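Local coordinates for protein, Family 18 Chitinase (Crocus vernus, PDB 3SIM) that probably hydrolyses or binds chitin, as a plant glycosyl hydrolase of family 18 built on a TIM barrel, at residues A171-N174 with E175-A179; K134-F137 with A138-G142; S160-P163 with S164-E167; I145-L148 with K149-G152; D100-V103 with S104-T108. One frame throughout, in Å; residues are numbered along the deposited sequence.

Contact 1: A171-N174 with E175-A179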
loop_
_atom_site.group_PDB
_atom_site.type_symbol
_atom_site.label_atom_id
_atom_site.label_comp_id
_atom_site.label_asym_id
_atom_site.label_seq_id
_atom_site.Cartn_x
_atom_site.Cartn_y
_atom_site.Cartn_z
ATOM N N ALA A 171 11.287 0.077 -13.329
ATOM C CA ALA A 171 12.354 1.052 -13.339
ATOM C C ALA A 171 12.753 1.419 -11.894
ATOM O O ALA A 171 13.861 1.389 -11.600
ATOM C CB ALA A 171 11.962 2.257 -14.054
ATOM N N LEU A 172 11.788 1.680 -11.039
ATOM C CA LEU A 172 12.054 2.012 -9.656
ATOM C C LEU A 172 12.741 0.855 -8.906
ATOM O O LEU A 172 13.697 1.050 -8.219
ATOM C CB LEU A 172 10.779 2.411 -8.916
ATOM C CG LEU A 172 10.782 2.688 -7.406
ATOM C CD1 LEU A 172 11.851 3.632 -7.023
ATOM C CD2 LEU A 172 9.458 3.166 -6.863
ATOM N N PHE A 173 12.216 -0.342 -9.112
ATOM C CA PHE A 173 12.738 -1.578 -8.495
ATOM C C PHE A 173 14.162 -1.959 -8.947
ATOM O O PHE A 173 14.972 -2.135 -8.129
ATOM C CB PHE A 173 11.759 -2.759 -8.619
ATOM C CG PHE A 173 12.254 -4.055 -7.990
ATOM C CD1 PHE A 173 12.839 -5.021 -8.749
ATOM C CD2 PHE A 173 12.118 -4.295 -6.643
ATOM C CE1 PHE A 173 13.264 -6.174 -8.178
ATOM C CE2 PHE A 173 12.542 -5.453 -6.088
ATOM C CZ PHE A 173 13.113 -6.390 -6.862
ATOM N N ASN A 174 14.420 -2.012 -10.246
ATOM C CA ASN A 174 15.727 -2.261 -10.782
ATOM C C ASN A 174 16.776 -1.191 -10.405
ATOM O O ASN A 174 17.860 -1.522 -10.118
ATOM C CB ASN A 174 15.695 -2.483 -12.289
ATOM C CG ASN A 174 14.908 -3.720 -12.702
ATOM O OD1 ASN A 174 14.241 -3.694 -13.665
ATOM N ND2 ASN A 174 15.018 -4.764 -11.974
ATOM N N GLU A 175 16.389 0.060 -10.410
ATOM C CA GLU A 175 17.224 1.129 -9.891
ATOM C C GLU A 175 17.518 1.226 -8.360
ATOM O O GLU A 175 18.502 1.768 -7.998
ATOM C CB GLU A 175 16.858 2.490 -10.502
ATOM C CG GLU A 175 16.959 2.549 -12.022
ATOM C CD GLU A 175 16.443 3.872 -12.603
ATOM O OE1 GLU A 175 16.706 4.894 -12.054
ATOM O OE2 GLU A 175 15.795 3.918 -13.624
ATOM N N TYR A 176 16.588 0.799 -7.519
ATOM C CA TYR A 176 16.642 0.940 -6.061
ATOM C C TYR A 176 16.222 -0.311 -5.258
ATOM O O TYR A 176 15.577 -0.196 -4.269
ATOM C CB TYR A 176 15.880 2.188 -5.569
ATOM C CG TYR A 176 16.412 3.501 -6.081
ATOM C CD1 TYR A 176 17.262 4.250 -5.342
ATOM C CD2 TYR A 176 16.096 3.931 -7.338
ATOM C CE1 TYR A 176 17.775 5.462 -5.832
ATOM C CE2 TYR A 176 16.582 5.061 -7.858
ATOM C CZ TYR A 176 17.436 5.869 -7.109
ATOM O OH TYR A 176 17.902 7.019 -7.641
ATOM N N LYS A 177 16.638 -1.483 -5.685
ATOM C CA LYS A 177 16.179 -2.772 -5.133
ATOM C C LYS A 177 16.469 -2.919 -3.641
ATOM O O LYS A 177 15.634 -3.362 -2.937
ATOM C CB LYS A 177 16.625 -3.989 -5.966
ATOM C CG LYS A 177 16.996 -5.236 -5.182
ATOM C CD LYS A 177 18.436 -5.239 -4.840
ATOM C CE LYS A 177 19.344 -5.621 -6.005
ATOM N NZ LYS A 177 20.588 -4.887 -6.011
ATOM N N ASN A 178 17.594 -2.443 -3.167
ATOM C CA ASN A 178 17.844 -2.456 -1.737
ATOM C C ASN A 178 17.031 -1.506 -0.850
ATOM O O ASN A 178 17.088 -1.611 0.313
ATOM C CB ASN A 178 19.299 -2.252 -1.422
ATOM C CG ASN A 178 19.766 -0.949 -1.817
ATOM O OD1 ASN A 178 19.418 0.075 -1.262
ATOM N N ALA A 179 16.344 -0.541 -1.420
ATOM C CA ALA A 179 15.476 0.349 -0.667
ATOM C C ALA A 179 14.027 -0.112 -0.410
ATOM O O ALA A 179 13.370 0.417 0.444
ATOM C CB ALA A 179 15.480 1.736 -1.260
#

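Contact 2: K134-F137 with A138-G142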
loop_
_atom_site.group_PDB
_atom_site.type_symbol
_atom_site.label_atom_id
_atom_site.label_comp_id
_atom_site.label_asym_id
_atom_site.label_seq_id
_atom_site.Cartn_x
_atom_site.Cartn_y
_atom_site.Cartn_z
ATOM N N LYS A 134 9.421 7.326 -16.763
ATOM C CA LYS A 134 9.811 6.259 -15.835
ATOM C C LYS A 134 11.081 6.564 -15.037
ATOM O O LYS A 134 11.169 6.213 -13.900
ATOM C CB LYS A 134 9.910 4.883 -16.499
ATOM C CG LYS A 134 10.914 4.735 -17.628
ATOM C CD LYS A 134 10.707 3.524 -18.497
ATOM C CE LYS A 134 11.640 3.488 -19.694
ATOM N NZ LYS A 134 11.424 2.365 -20.552
ATOM N N ASN A 135 12.061 7.154 -15.683
ATOM C CA ASN A 135 13.289 7.507 -14.995
ATOM C C ASN A 135 13.141 8.591 -13.914
ATOM O O ASN A 135 13.709 8.491 -12.873
ATOM C CB ASN A 135 14.417 7.765 -15.988
ATOM C CG ASN A 135 14.825 6.509 -16.746
ATOM O OD1 ASN A 135 14.826 5.447 -16.227
ATOM N ND2 ASN A 135 15.126 6.662 -17.953
ATOM N N THR A 136 12.354 9.609 -14.230
ATOM C CA THR A 136 12.050 10.724 -13.350
ATOM C C THR A 136 11.326 10.268 -12.083
ATOM O O THR A 136 11.710 10.618 -11.018
ATOM C CB THR A 136 11.239 11.878 -14.095
ATOM O OG1 THR A 136 12.037 12.493 -15.102
ATOM C CG2 THR A 136 10.735 12.890 -13.128
ATOM N N PHE A 137 10.331 9.413 -12.269
ATOM C CA PHE A 137 9.631 8.689 -11.200
ATOM C C PHE A 137 10.561 7.784 -10.379
ATOM O O PHE A 137 10.556 7.842 -9.230
ATOM C CB PHE A 137 8.496 7.794 -11.803
ATOM C CG PHE A 137 7.674 7.016 -10.778
ATOM C CD1 PHE A 137 6.845 7.661 -9.855
ATOM C CD2 PHE A 137 7.740 5.658 -10.713
ATOM C CE1 PHE A 137 6.115 6.887 -8.937
ATOM C CE2 PHE A 137 7.025 4.969 -9.808
ATOM C CZ PHE A 137 6.209 5.548 -8.960
ATOM N N ALA A 138 11.382 6.982 -11.021
ATOM C CA ALA A 138 12.299 6.123 -10.316
ATOM C C ALA A 138 13.295 6.884 -9.423
ATOM O O ALA A 138 13.499 6.517 -8.333
ATOM C CB ALA A 138 13.026 5.210 -11.276
ATOM N N GLU A 139 13.863 7.940 -9.958
ATOM C CA GLU A 139 14.774 8.816 -9.269
ATOM C C GLU A 139 14.155 9.581 -8.102
ATOM O O GLU A 139 14.714 9.536 -7.088
ATOM C CB GLU A 139 15.404 9.833 -10.205
ATOM C CG GLU A 139 16.585 9.435 -10.953
ATOM C CD GLU A 139 17.069 10.514 -11.955
ATOM O OE1 GLU A 139 17.358 11.656 -11.548
ATOM O OE2 GLU A 139 17.146 10.178 -13.139
ATOM N N CYS A 140 12.982 10.177 -8.277
ATOM C CA CYS A 140 12.292 10.873 -7.228
ATOM C C CYS A 140 11.942 9.932 -6.045
ATOM O O CYS A 140 12.305 10.219 -4.934
ATOM C CB CYS A 140 10.992 11.493 -7.769
ATOM S SG CYS A 140 11.070 13.015 -8.736
ATOM N N ILE A 141 11.272 8.827 -6.334
ATOM C CA ILE A 141 10.913 7.874 -5.320
ATOM C C ILE A 141 12.119 7.189 -4.670
ATOM O O ILE A 141 12.136 7.025 -3.499
ATOM C CB ILE A 141 9.874 6.826 -5.784
ATOM C CG1 ILE A 141 8.684 7.518 -6.433
ATOM C CG2 ILE A 141 9.463 5.901 -4.660
ATOM C CD1 ILE A 141 7.896 8.324 -5.531
ATOM N N GLY A 142 13.079 6.791 -5.487
ATOM C CA GLY A 142 14.285 6.152 -4.995
ATOM C C GLY A 142 15.056 7.067 -4.050
ATOM O O GLY A 142 15.328 6.663 -2.986
#

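Contact 3: S160-P163 with S164-E167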
loop_
_atom_site.group_PDB
_atom_site.type_symbol
_atom_site.label_atom_id
_atom_site.label_comp_id
_atom_site.label_asym_id
_atom_site.label_seq_id
_atom_site.Cartn_x
_atom_site.Cartn_y
_atom_site.Cartn_z
ATOM N N SER A 160 3.133 -0.769 -4.621
ATOM C CA SER A 160 1.908 -1.446 -4.939
ATOM C C SER A 160 1.537 -1.425 -6.439
ATOM O O SER A 160 0.567 -0.912 -6.793
ATOM C CB SER A 160 0.743 -0.982 -4.039
ATOM O OG SER A 160 1.051 -0.822 -2.714
ATOM N N PRO A 161 2.343 -2.050 -7.279
ATOM C CA PRO A 161 2.107 -2.107 -8.710
ATOM C C PRO A 161 0.989 -3.071 -9.196
ATOM O O PRO A 161 0.378 -3.784 -8.454
ATOM C CB PRO A 161 3.479 -2.519 -9.260
ATOM C CG PRO A 161 4.009 -3.321 -8.327
ATOM C CD PRO A 161 3.492 -2.877 -6.957
ATOM N N PHE A 162 0.742 -3.022 -10.491
ATOM C CA PHE A 162 -0.148 -3.894 -11.239
ATOM C C PHE A 162 0.271 -3.823 -12.722
ATOM O O PHE A 162 1.070 -3.008 -13.067
ATOM C CB PHE A 162 -1.643 -3.586 -11.011
ATOM C CG PHE A 162 -1.996 -2.146 -11.116
ATOM C CD1 PHE A 162 -1.845 -1.250 -10.056
ATOM C CD2 PHE A 162 -2.464 -1.640 -12.301
ATOM C CE1 PHE A 162 -2.162 0.068 -10.217
ATOM C CE2 PHE A 162 -2.766 -0.322 -12.421
ATOM C CZ PHE A 162 -2.605 0.511 -11.387
ATOM N N PRO A 163 -0.258 -4.698 -13.562
ATOM C CA PRO A 163 0.366 -4.924 -14.854
ATOM C C PRO A 163 0.440 -3.641 -15.678
ATOM O O PRO A 163 1.459 -3.381 -16.157
ATOM C CB PRO A 163 -0.537 -5.917 -15.493
ATOM C CG PRO A 163 -0.976 -6.760 -14.406
ATOM C CD PRO A 163 -1.175 -5.785 -13.247
ATOM N N SER A 164 -0.602 -2.839 -15.726
ATOM C CA SER A 164 -0.558 -1.627 -16.543
ATOM C C SER A 164 0.463 -0.557 -16.125
ATOM O O SER A 164 0.813 0.215 -16.901
ATOM C CB SER A 164 -1.909 -1.017 -16.811
ATOM O OG SER A 164 -2.493 -0.678 -15.634
ATOM N N VAL A 165 0.899 -0.585 -14.877
ATOM C CA VAL A 165 1.959 0.255 -14.390
ATOM C C VAL A 165 3.328 -0.394 -14.171
ATOM O O VAL A 165 4.195 0.205 -13.657
ATOM C CB VAL A 165 1.526 1.096 -13.159
ATOM C CG1 VAL A 165 0.381 2.000 -13.518
ATOM C CG2 VAL A 165 1.239 0.227 -11.988
ATOM N N ASP A 166 3.501 -1.605 -14.625
ATOM C CA ASP A 166 4.705 -2.342 -14.373
ATOM C C ASP A 166 5.982 -1.657 -14.907
ATOM O O ASP A 166 6.974 -1.804 -14.321
ATOM C CB ASP A 166 4.624 -3.779 -14.896
ATOM C CG ASP A 166 4.051 -4.758 -13.881
ATOM O OD1 ASP A 166 4.121 -4.565 -12.694
ATOM O OD2 ASP A 166 3.545 -5.677 -14.352
ATOM N N GLU A 167 5.891 -0.930 -16.006
ATOM C CA GLU A 167 7.041 -0.300 -16.622
ATOM C C GLU A 167 7.712 0.713 -15.674
ATOM O O GLU A 167 8.879 0.690 -15.504
ATOM C CB GLU A 167 6.703 0.310 -18.004
ATOM C CG GLU A 167 7.896 0.946 -18.681
ATOM C CD GLU A 167 7.661 1.499 -20.084
ATOM O OE1 GLU A 167 6.549 1.774 -20.453
ATOM O OE2 GLU A 167 8.629 1.668 -20.801
#

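Contact 4: I145-L148 with K149-G152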
loop_
_atom_site.group_PDB
_atom_site.type_symbol
_atom_site.label_atom_id
_atom_site.label_comp_id
_atom_site.label_asym_id
_atom_site.label_seq_id
_atom_site.Cartn_x
_atom_site.Cartn_y
_atom_site.Cartn_z
ATOM N N ILE A 145 12.914 7.422 -0.587
ATOM C CA ILE A 145 13.013 6.314 0.324
ATOM C C ILE A 145 14.419 6.201 0.951
ATOM O O ILE A 145 14.517 6.098 2.099
ATOM C CB ILE A 145 12.632 5.018 -0.363
ATOM C CG1 ILE A 145 11.183 5.087 -0.825
ATOM C CG2 ILE A 145 12.932 3.806 0.517
ATOM C CD1 ILE A 145 10.821 4.085 -1.791
ATOM N N THR A 146 15.442 6.333 0.132
ATOM C CA THR A 146 16.824 6.207 0.522
ATOM C C THR A 146 17.135 7.261 1.595
ATOM O O THR A 146 17.606 6.911 2.627
ATOM C CB THR A 146 17.815 6.318 -0.694
ATOM O OG1 THR A 146 17.660 5.237 -1.608
ATOM C CG2 THR A 146 19.209 6.319 -0.212
ATOM N N THR A 147 16.724 8.496 1.365
ATOM C CA THR A 147 16.917 9.582 2.323
ATOM C C THR A 147 16.212 9.406 3.658
ATOM O O THR A 147 16.778 9.600 4.666
ATOM C CB THR A 147 16.494 10.983 1.759
ATOM O OG1 THR A 147 17.269 11.300 0.641
ATOM C CG2 THR A 147 16.666 12.078 2.777
ATOM N N LEU A 148 14.946 9.049 3.605
ATOM C CA LEU A 148 14.131 8.858 4.758
ATOM C C LEU A 148 14.719 7.718 5.643
ATOM O O LEU A 148 14.835 7.906 6.799
ATOM C CB LEU A 148 12.680 8.615 4.362
ATOM C CG LEU A 148 11.846 9.803 3.824
ATOM C CD1 LEU A 148 10.496 9.304 3.475
ATOM C CD2 LEU A 148 11.773 10.905 4.775
ATOM N N LYS A 149 15.128 6.619 5.023
ATOM C CA LYS A 149 15.791 5.518 5.707
ATOM C C LYS A 149 17.142 5.933 6.354
ATOM O O LYS A 149 17.379 5.632 7.470
ATOM C CB LYS A 149 15.939 4.297 4.783
ATOM C CG LYS A 149 14.672 3.474 4.505
ATOM C CD LYS A 149 14.971 2.151 3.837
ATOM C CE LYS A 149 13.721 1.246 3.641
ATOM N NZ LYS A 149 13.941 -0.051 3.164
ATOM N N LYS A 150 17.953 6.653 5.618
ATOM C CA LYS A 150 19.233 7.167 6.099
ATOM C C LYS A 150 19.110 8.129 7.303
ATOM O O LYS A 150 19.800 7.952 8.204
ATOM C CB LYS A 150 20.058 7.722 4.959
ATOM C CG LYS A 150 21.328 8.432 5.261
ATOM C CD LYS A 150 21.904 9.037 3.989
ATOM C CE LYS A 150 21.357 10.381 3.715
ATOM N NZ LYS A 150 21.043 10.756 2.327
ATOM N N ASN A 151 18.131 9.022 7.309
ATOM C CA ASN A 151 17.845 10.003 8.349
ATOM C C ASN A 151 17.196 9.383 9.602
ATOM O O ASN A 151 16.987 10.023 10.579
ATOM C CB ASN A 151 16.973 11.140 7.837
ATOM C CG ASN A 151 17.618 11.955 6.786
ATOM O OD1 ASN A 151 18.760 11.877 6.555
ATOM N ND2 ASN A 151 16.840 12.740 6.139
ATOM N N GLY A 152 16.884 8.101 9.492
ATOM C CA GLY A 152 16.186 7.315 10.483
ATOM C C GLY A 152 14.686 7.546 10.661
ATOM O O GLY A 152 14.155 7.179 11.641
#

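Contact 5: D100-V103 with S104-T108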
loop_
_atom_site.group_PDB
_atom_site.type_symbol
_atom_site.label_atom_id
_atom_site.label_comp_id
_atom_site.label_asym_id
_atom_site.label_seq_id
_atom_site.Cartn_x
_atom_site.Cartn_y
_atom_site.Cartn_z
ATOM N N ASP A 100 15.264 17.330 -8.195
ATOM C CA ASP A 100 15.859 17.897 -7.012
ATOM C C ASP A 100 14.798 18.620 -6.222
ATOM O O ASP A 100 14.728 18.464 -5.067
ATOM C CB ASP A 100 17.003 18.877 -7.328
ATOM C CG ASP A 100 18.368 18.207 -7.632
ATOM O OD1 ASP A 100 18.636 17.055 -7.359
ATOM O OD2 ASP A 100 19.215 18.876 -8.172
ATOM N N SER A 101 13.984 19.434 -6.884
ATOM C CA SER A 101 12.937 20.190 -6.224
ATOM C C SER A 101 11.806 19.345 -5.620
ATOM O O SER A 101 11.396 19.602 -4.562
ATOM C CB SER A 101 12.422 21.367 -7.054
ATOM O OG SER A 101 11.634 20.949 -8.078
ATOM N N TRP A 102 11.357 18.326 -6.336
ATOM C CA TRP A 102 10.354 17.386 -5.844
ATOM C C TRP A 102 10.828 16.626 -4.598
ATOM O O TRP A 102 10.209 16.682 -3.624
ATOM C CB TRP A 102 9.914 16.391 -6.929
ATOM C CG TRP A 102 8.704 15.649 -6.587
ATOM C CD1 TRP A 102 7.441 15.959 -6.936
ATOM C CD2 TRP A 102 8.618 14.454 -5.825
ATOM N NE1 TRP A 102 6.594 15.043 -6.469
ATOM C CE2 TRP A 102 7.280 14.122 -5.756
ATOM C CE3 TRP A 102 9.538 13.633 -5.181
ATOM C CZ2 TRP A 102 6.836 13.039 -5.061
ATOM C CZ3 TRP A 102 9.068 12.538 -4.484
ATOM C CH2 TRP A 102 7.736 12.262 -4.447
ATOM N N VAL A 103 12.022 16.068 -4.653
ATOM C CA VAL A 103 12.616 15.344 -3.560
ATOM C C VAL A 103 12.777 16.234 -2.295
ATOM O O VAL A 103 12.377 15.864 -1.254
ATOM C CB VAL A 103 13.968 14.735 -3.953
ATOM C CG1 VAL A 103 14.673 14.219 -2.762
ATOM C CG2 VAL A 103 13.794 13.650 -4.969
ATOM N N SER A 104 13.261 17.453 -2.456
ATOM C CA SER A 104 13.401 18.346 -1.318
ATOM C C SER A 104 12.048 18.622 -0.634
ATOM O O SER A 104 11.940 18.520 0.549
ATOM C CB SER A 104 14.042 19.652 -1.756
ATOM O OG SER A 104 13.982 20.570 -0.737
ATOM N N ASN A 105 11.028 18.913 -1.435
ATOM C CA ASN A 105 9.687 19.120 -0.910
ATOM C C ASN A 105 9.083 17.870 -0.223
ATOM O O ASN A 105 8.504 17.982 0.806
ATOM C CB ASN A 105 8.720 19.658 -1.955
ATOM C CG ASN A 105 9.055 21.097 -2.440
ATOM O OD1 ASN A 105 9.565 21.876 -1.729
ATOM N ND2 ASN A 105 8.714 21.379 -3.655
ATOM N N ALA A 106 9.267 16.713 -0.848
ATOM C CA ALA A 106 8.787 15.448 -0.363
ATOM C C ALA A 106 9.415 15.019 0.990
ATOM O O ALA A 106 8.721 14.668 1.874
ATOM C CB ALA A 106 8.998 14.374 -1.437
ATOM N N VAL A 107 10.728 15.126 1.092
ATOM C CA VAL A 107 11.431 14.843 2.312
ATOM C C VAL A 107 10.974 15.783 3.448
ATOM O O VAL A 107 10.664 15.323 4.458
ATOM C CB VAL A 107 13.020 14.815 2.152
ATOM C CG1 VAL A 107 13.699 14.609 3.434
ATOM C CG2 VAL A 107 13.494 13.751 1.162
ATOM N N THR A 108 10.882 17.066 3.213
ATOM C CA THR A 108 10.435 17.965 4.272
ATOM C C THR A 108 8.997 17.697 4.755
ATOM O O THR A 108 8.790 17.439 5.877
ATOM C CB THR A 108 10.548 19.424 3.795
ATOM O OG1 THR A 108 11.899 19.726 3.506
ATOM C CG2 THR A 108 10.000 20.349 4.822
HETATM O O HOH W 1 12.008 22.315 -3.586
#

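Contact 1: A171-N174 with E175-A179
Phe173 carries its ring trans to the backbone N (chi1 -180°), turned along the chain, while Tyr176 swings its ring beside its own N (chi1 -62°); the first ring reaches Lys177 and the second comes edge-on to Leu172. On the Phe173 ring, Lys177 CB sits over one face, offset toward the rim, with CE2 as the closest ring atom at 4.3 Å. The Lys177 chain beyond CB bends and runs away. Tyr176 instead uses its edge: Leu172 O lies in the ring plane, 3.9 Å from Tyr176 CD2, and the same CD2 is 4.3 Å from Leu172 CD1; CD2 thus meets both the carbonyl and a methyl branch. Glu175 folds its aliphatic stem over the preceding turn, CG lying 3.3 Å from Ala171 O, the carbonyl that also receives Glu175 N at 3.1 Å. One step on, Tyr176 N meets Leu172 O at 3.0 Å along a bent path (131°) and has a weak second acceptor in Phe173 O. Lys177 N comes close to Phe173 O but is badly angled for a bond. The regular pattern thus stops where Tyr176 leaves helical torsions, and a new short turn follows, closed by Ala179 N on Tyr176 O. Outside the pair, Leu172 packs against helix 134-150 and the Phe173 ring meets Tyr210 edge-to-face. This is the C-terminal end of helix 166-175, where the chain turns toward strand 182-184 in an alpha-to-beta connection of the TIM barrel.

Contact 2: K134-F137 with A138-G142
The Phe137 ring is overlapped on one face by Ile141 CG1, which stands 3.6 Å from CE1 and is offset toward the rim. This CH-pi contact has CG1 4.0 Å from the ring centroid, 26° off the normal. With CG trans to the backbone N (chi1 -179°), Phe137 places its ring on the side where the next turn carries Ile141; the latter turns its CG1 branch beside its own N, which brings that methylene over the phenyl. Ile141 N completes the same turn by donating to Phe137 O at 3.1 Å. This is i to i+4 packing in the first turns of helix 134-150, the helix of the beta-alpha-beta unit between strands 121-125 and 156-159 of the barrel. On another side of the helix Cys140 folds back over Thr136: its N bonds to Thr136 O at 3.1 Å, and SG lies 4.4 Å from Thr136 CG2. The Thr136 hydroxyl is bonded to Asp133, just ahead in the chain. Ala138 N on Lys134 O and Glu139 N on Asn135 O, both 3.0 Å, begin the run of bonds. The Phe137 ring also meets Phe94, Phe129 and Tyr169 edge-to-face, an aromatic cluster around its buried position.

Contact 3: S160-P163 with S164-E167
The Phe162 ring has Val165 CG2 squarely over the centre of one face and Ser164 OG at its edge, near the ring plane. CG2 stands 3.8 Å from the ring centroid and only 7° off the normal, a CH-pi contact almost directly above the ring; the other methyl, CG1, reaches toward the CZ side at 4.0 Å. Ser164 OG approaches Phe162 CE2 to 3.2 Å, a polar atom beside an aromatic C-H. Phe162 chi1 is 48°, which tucks CG between the backbone N and carbonyl carbon and folds the ring over the turn that follows. That turn is 3-10: Val165 N donates to Phe162 O at 3.0 Å and Asp166 N to Pro163 O at 3.1 Å. The loop leaves strand 156-159 at the C-terminal end of the barrel strands and enters helix 166-175, with Val165 in the N-cap position. In the TIM barrel of family 18 this end bears the substrate cleft, consistent with Phe162 touching Glu127 and Ser160 OG bonding to Asp123, both in the family's DxxDxDxE signature. Asp166 turns its carboxylate back over the loop, with OD2 3.3 Å from Pro163 CA. The carboxylate is gripped from outside, OD1 by the Tyr210 hydroxyl and OD2 by Lys209 and Tyr185, which would probably favour its ionised form.

Contact 4: I145-L148 with K149-G152
Lys149 N donates to Ile145 O at 3.0 Å in a nearly straight bond (171°), and the two following N-H groups repeat the length, Lys150 N on Thr146 O and Asn151 N on Thr147 O, both at 3.0 Å. Thr147 O also has the Asn151 side chain beside it, with the carboxamide carbon CG at 3.3 Å, though the amide nitrogen is not angled to bond there. Asn151 and Thr147 lie side by side and point the same way, with Asn151 ND2 3.4 Å from the Thr147 methyl, CG2. Thr147 turns this methyl trans to its N, leaving OG1 beside the N (chi1 -61°), where the hydroxyl bonds to Arg143 O one turn back. The Lys149 chain runs extended alongside Ile145, its CE 4.1 Å from Ile145 CG2, so the apolar stem is laid on the isoleucine before the ammonium goes on to Ala179 O. Lys150, bent near its tip, crosses Thr147 at a slant, with NZ 4.2 Å from OG1. The chain then turns at Gly152, whose phi is positive (74°); Gly152 N bonds to Lys149 O at 3.2 Å, and the pattern is a Schellman motif, a common C-terminal finish for helices. In the barrel this is the foot of helix 134-150 before strand 156-159: Leu148 packs on Ile154 of the connecting loop and on Thr111 of helix 99-116, while Thr146 faces Tyr176 beyond helix 166-175.

Contact 5: D100-V103 with S104-T108
Ala106 N donates to Trp102 O at 2.9 Å, and Val107 N to Val103 O at 3.0 Å in an almost straight bond (175°); Ser104 and Asn105 make the same i to i+4 bonds, slightly longer, onto Asp100 and Ser101. Ser101 O is shared: beside Asn105 N it accepts from a water at 2.9 Å, and that water gives a second, weak bond to Asn105 OD1, bridging the backbone of one turn to the side chain of the next. The rotation of the Asn105 amide is fixed from outside as well, OD1 by Lys51 and ND2 by Asn49 O, while Asp100 forms a salt bridge with Arg143. Packing starts at the indole. Its CG is trans to the backbone N (chi1 -166°), which turns the bicycle along the helix and sets Ala106 CB over one face of the six-membered ring, offset toward the rim; CB is 3.6 Å from Trp102 CZ3, a CH-pi contact. Trp102 NE1, on the five-membered ring, is bonded to Asp38, which fixes the turn of the indole. Val103 and Val107 lie side by side on a neighbouring strip of the helix, CG1 of the first 4.1 Å from CG2 of the second. This is the early part of helix 99-116, between barrel strands 76-83 and 121-125; Val103 and Val107 face helix 134-150, while Ala106 touches Phe52 of a loop.

All five contacts lie along three helices of one TIM barrel. Contacts 2 and 4 occupy opposite ends of helix 134-150, centres about 16 Å apart. Contact 5 packs beside contact 2 (Cys140 CB 3.7 Å from Trp102 CE3) and touches contact 4 where Thr147 CG2 nears Val107 CG2. Helix 166-175 beside it is opened by contact 3 and closed by contact 1. Lys134 NZ bridges to Glu167 OE2 (2.9 Å), tying contact 2 to 3, while Lys149 NZ reaches Ala179 O (2.8 Å), joining contact 4 to 1. Contact 3 touches two of the family's signature acids, Asp123 and Glu127. A glycerol, probably from the crystallisation liquor, lies about 4 Å from the Thr136 side chain (contact 2).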